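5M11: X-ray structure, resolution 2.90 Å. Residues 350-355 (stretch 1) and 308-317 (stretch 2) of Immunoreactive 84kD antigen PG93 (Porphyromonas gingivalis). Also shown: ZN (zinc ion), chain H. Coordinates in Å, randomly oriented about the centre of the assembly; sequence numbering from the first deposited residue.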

# COMPACT_ATOMS: atom_id res chain seq x y z
N ASN A 350 -8.58 15.92 2.54
CA ASN A 350 -8.49 16.38 1.15
C ASN A 350 -7.01 16.44 0.69
O ASN A 350 -6.69 15.82 -0.33
CB ASN A 350 -9.21 17.72 0.91
CG ASN A 350 -8.92 18.79 1.93
OD1 ASN A 350 -9.49 18.81 3.02
ND2 ASN A 350 -8.03 19.73 1.59
N ARG A 351 -6.12 17.15 1.44
CA ARG A 351 -4.70 17.27 1.06
C ARG A 351 -3.74 16.61 2.10
O ARG A 351 -4.13 16.40 3.24
CB ARG A 351 -4.30 18.73 0.79
CG ARG A 351 -4.03 19.63 2.01
CD ARG A 351 -2.73 20.44 1.89
NE ARG A 351 -2.67 21.24 0.66
CZ ARG A 351 -1.96 22.35 0.50
NH1 ARG A 351 -1.22 22.83 1.49
NH2 ARG A 351 -1.99 23.00 -0.66
N TRP A 352 -2.51 16.28 1.66
CA TRP A 352 -1.44 15.67 2.45
C TRP A 352 -0.35 16.67 2.82
O TRP A 352 -0.07 17.59 2.05
CB TRP A 352 -0.76 14.51 1.69
CG TRP A 352 -1.57 13.26 1.54
CD1 TRP A 352 -2.45 12.96 0.54
CD2 TRP A 352 -1.55 12.11 2.41
NE1 TRP A 352 -2.98 11.70 0.73
CE2 TRP A 352 -2.46 11.17 1.89
CE3 TRP A 352 -0.85 11.79 3.59
CZ2 TRP A 352 -2.70 9.94 2.51
CZ3 TRP A 352 -1.09 10.57 4.20
CH2 TRP A 352 -1.99 9.65 3.66
N THR A 353 0.31 16.42 3.97
CA THR A 353 1.47 17.17 4.48
C THR A 353 2.51 16.11 4.79
O THR A 353 2.22 15.24 5.62
CB THR A 353 1.09 18.05 5.67
OG1 THR A 353 -0.09 18.78 5.34
CG2 THR A 353 2.17 19.03 6.05
N ASN A 354 3.69 16.12 4.10
CA ASN A 354 4.74 15.11 4.30
C ASN A 354 6.06 15.68 4.86
O ASN A 354 6.69 16.54 4.24
CB ASN A 354 5.03 14.34 3.01
CG ASN A 354 3.82 13.93 2.21
OD1 ASN A 354 3.77 14.12 1.00
ND2 ASN A 354 2.83 13.34 2.84
N PHE A 355 6.50 15.14 6.00
CA PHE A 355 7.76 15.48 6.65
C PHE A 355 8.73 14.35 6.34
O PHE A 355 8.65 13.30 6.97
CB PHE A 355 7.60 15.68 8.18
CG PHE A 355 6.59 16.72 8.60
CD1 PHE A 355 6.98 18.03 8.83
CD2 PHE A 355 5.25 16.38 8.75
CE1 PHE A 355 6.04 18.99 9.22
CE2 PHE A 355 4.31 17.35 9.12
CZ PHE A 355 4.71 18.65 9.36
ZN ZN H . 9.58 2.27 2.02
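Stretch 2 (308-317) FDGPGDNDFY

Stretch 2 has no regular helix or strand; F308 to P311 are extended and D309 to G312 run beside stretch 1, whose residues W352 to F355 form a strand. The chain turns at G312, and of the residues beyond it only F316 makes contact. The two stretches advance in the same direction over the region of contact: the CA atoms of R351 and D309 are 6.6 Å apart, those of W352 and G310 5.9 Å, and those of N354 and G312 5.6 Å. Together they bury 340 Å², W352 contributing the largest single share, 113 Å².

One hydrogen bond joins the stretches. The backbone N of W352 donates to OD2 of D309 at 2.8 Å, and the N-H...O angle of 168° makes it nearly straight. With chi1 in the t rotamer, the short aspartate side chain reaches across to the strand, so a carboxylate oxygen meets a main-chain NH. The same OD2 lies 3.6 Å from CA of R351.

The apolar contacts centre on the indole of W352, whose CA-to-CB bond points toward stretch 2. G310 and P311 lie over one face of the ring: CD1 of W352 is 3.2 Å from C of G310, an approach in which the glycine contributes bare backbone. P311 suits the next position because its compact, puckered ring presents C-H groups to the aromatic face; its CB stands 3.7 Å from the centroid of the six-membered ring of W352, almost on the ring normal, a CH-pi contact. Further along, F316 starts sideways, but its ring comes nearer, placing CE1 3.8 Å from CH2 of W352, which meets the edge of the phenylalanine ring.

Among the polar neighbours, the CA-to-CB bond of N354 points toward stretch 2, and N of G312 lies 3.2 Å from ND2 and 3.3 Å from OD1 of N354. Beyond this contact, OD2 of D315 coordinates the zinc ion ZN at 2.1 Å, alongside ligands elsewhere in the structure.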

# COMPACT_ATOMS: atom_id res chain seq x y z
N PHE A 308 -1.03 16.38 -8.89
CA PHE A 308 -1.47 15.32 -7.99
C PHE A 308 -0.81 15.39 -6.63
O PHE A 308 0.43 15.38 -6.54
CB PHE A 308 -1.20 13.92 -8.57
CG PHE A 308 -1.64 13.67 -9.98
CD1 PHE A 308 -2.94 13.24 -10.26
CD2 PHE A 308 -0.74 13.78 -11.04
CE1 PHE A 308 -3.33 12.96 -11.57
CE2 PHE A 308 -1.14 13.50 -12.35
CZ PHE A 308 -2.43 13.08 -12.60
N ASP A 309 -1.63 15.44 -5.58
CA ASP A 309 -1.15 15.42 -4.20
C ASP A 309 -1.64 14.16 -3.51
O ASP A 309 -2.84 13.89 -3.52
CB ASP A 309 -1.55 16.68 -3.42
CG ASP A 309 -1.10 16.66 -1.97
OD1 ASP A 309 0.12 16.82 -1.72
OD2 ASP A 309 -1.95 16.44 -1.09
N GLY A 310 -0.69 13.40 -2.97
CA GLY A 310 -0.91 12.13 -2.27
C GLY A 310 0.08 11.93 -1.13
O GLY A 310 0.80 12.86 -0.78
N PRO A 311 0.15 10.72 -0.52
CA PRO A 311 1.14 10.51 0.55
C PRO A 311 2.58 10.57 0.03
O PRO A 311 2.80 10.42 -1.17
CB PRO A 311 0.79 9.12 1.10
CG PRO A 311 0.06 8.45 0.04
CD PRO A 311 -0.62 9.49 -0.79
N GLY A 312 3.54 10.81 0.93
CA GLY A 312 4.96 10.87 0.60
C GLY A 312 5.48 9.56 0.03
O GLY A 312 6.32 9.57 -0.87
N ASP A 313 4.97 8.43 0.57
CA ASP A 313 5.23 7.04 0.18
C ASP A 313 3.98 6.20 0.52
O ASP A 313 3.02 6.74 1.06
CB ASP A 313 6.51 6.47 0.83
CG ASP A 313 6.65 6.61 2.33
OD1 ASP A 313 7.79 6.82 2.80
OD2 ASP A 313 5.63 6.44 3.04
N ASN A 314 3.97 4.91 0.17
CA ASN A 314 2.81 4.05 0.43
C ASN A 314 3.06 3.15 1.65
O ASN A 314 2.55 2.02 1.70
CB ASN A 314 2.48 3.20 -0.80
CG ASN A 314 2.24 3.98 -2.07
OD1 ASN A 314 1.39 4.86 -2.13
ND2 ASN A 314 2.91 3.57 -3.15
N ASP A 315 3.82 3.67 2.66
CA ASP A 315 4.20 2.92 3.86
C ASP A 315 3.42 3.37 5.11
O ASP A 315 3.57 4.49 5.58
CB ASP A 315 5.72 3.01 4.11
CG ASP A 315 6.63 2.66 2.94
OD1 ASP A 315 6.14 2.59 1.80
OD2 ASP A 315 7.85 2.53 3.17
N PHE A 316 2.56 2.49 5.64
CA PHE A 316 1.72 2.79 6.79
C PHE A 316 1.97 1.74 7.87
O PHE A 316 1.13 0.86 8.13
CB PHE A 316 0.23 2.92 6.37
CG PHE A 316 0.04 4.06 5.39
CD1 PHE A 316 -0.39 5.31 5.83
CD2 PHE A 316 0.39 3.92 4.04
CE1 PHE A 316 -0.47 6.39 4.94
CE2 PHE A 316 0.34 5.00 3.17
CZ PHE A 316 -0.10 6.22 3.61
N TYR A 317 3.18 1.82 8.46
CA TYR A 317 3.66 0.96 9.54
C TYR A 317 2.76 1.21 10.75
O TYR A 317 2.27 0.27 11.37
CB TYR A 317 5.15 1.26 9.85
CG TYR A 317 5.67 0.44 11.00
CD1 TYR A 317 6.17 -0.84 10.81
CD2 TYR A 317 5.60 0.92 12.31
CE1 TYR A 317 6.59 -1.63 11.88
CE2 TYR A 317 5.99 0.13 13.39
CZ TYR A 317 6.50 -1.14 13.17
OH TYR A 317 6.92 -1.92 14.23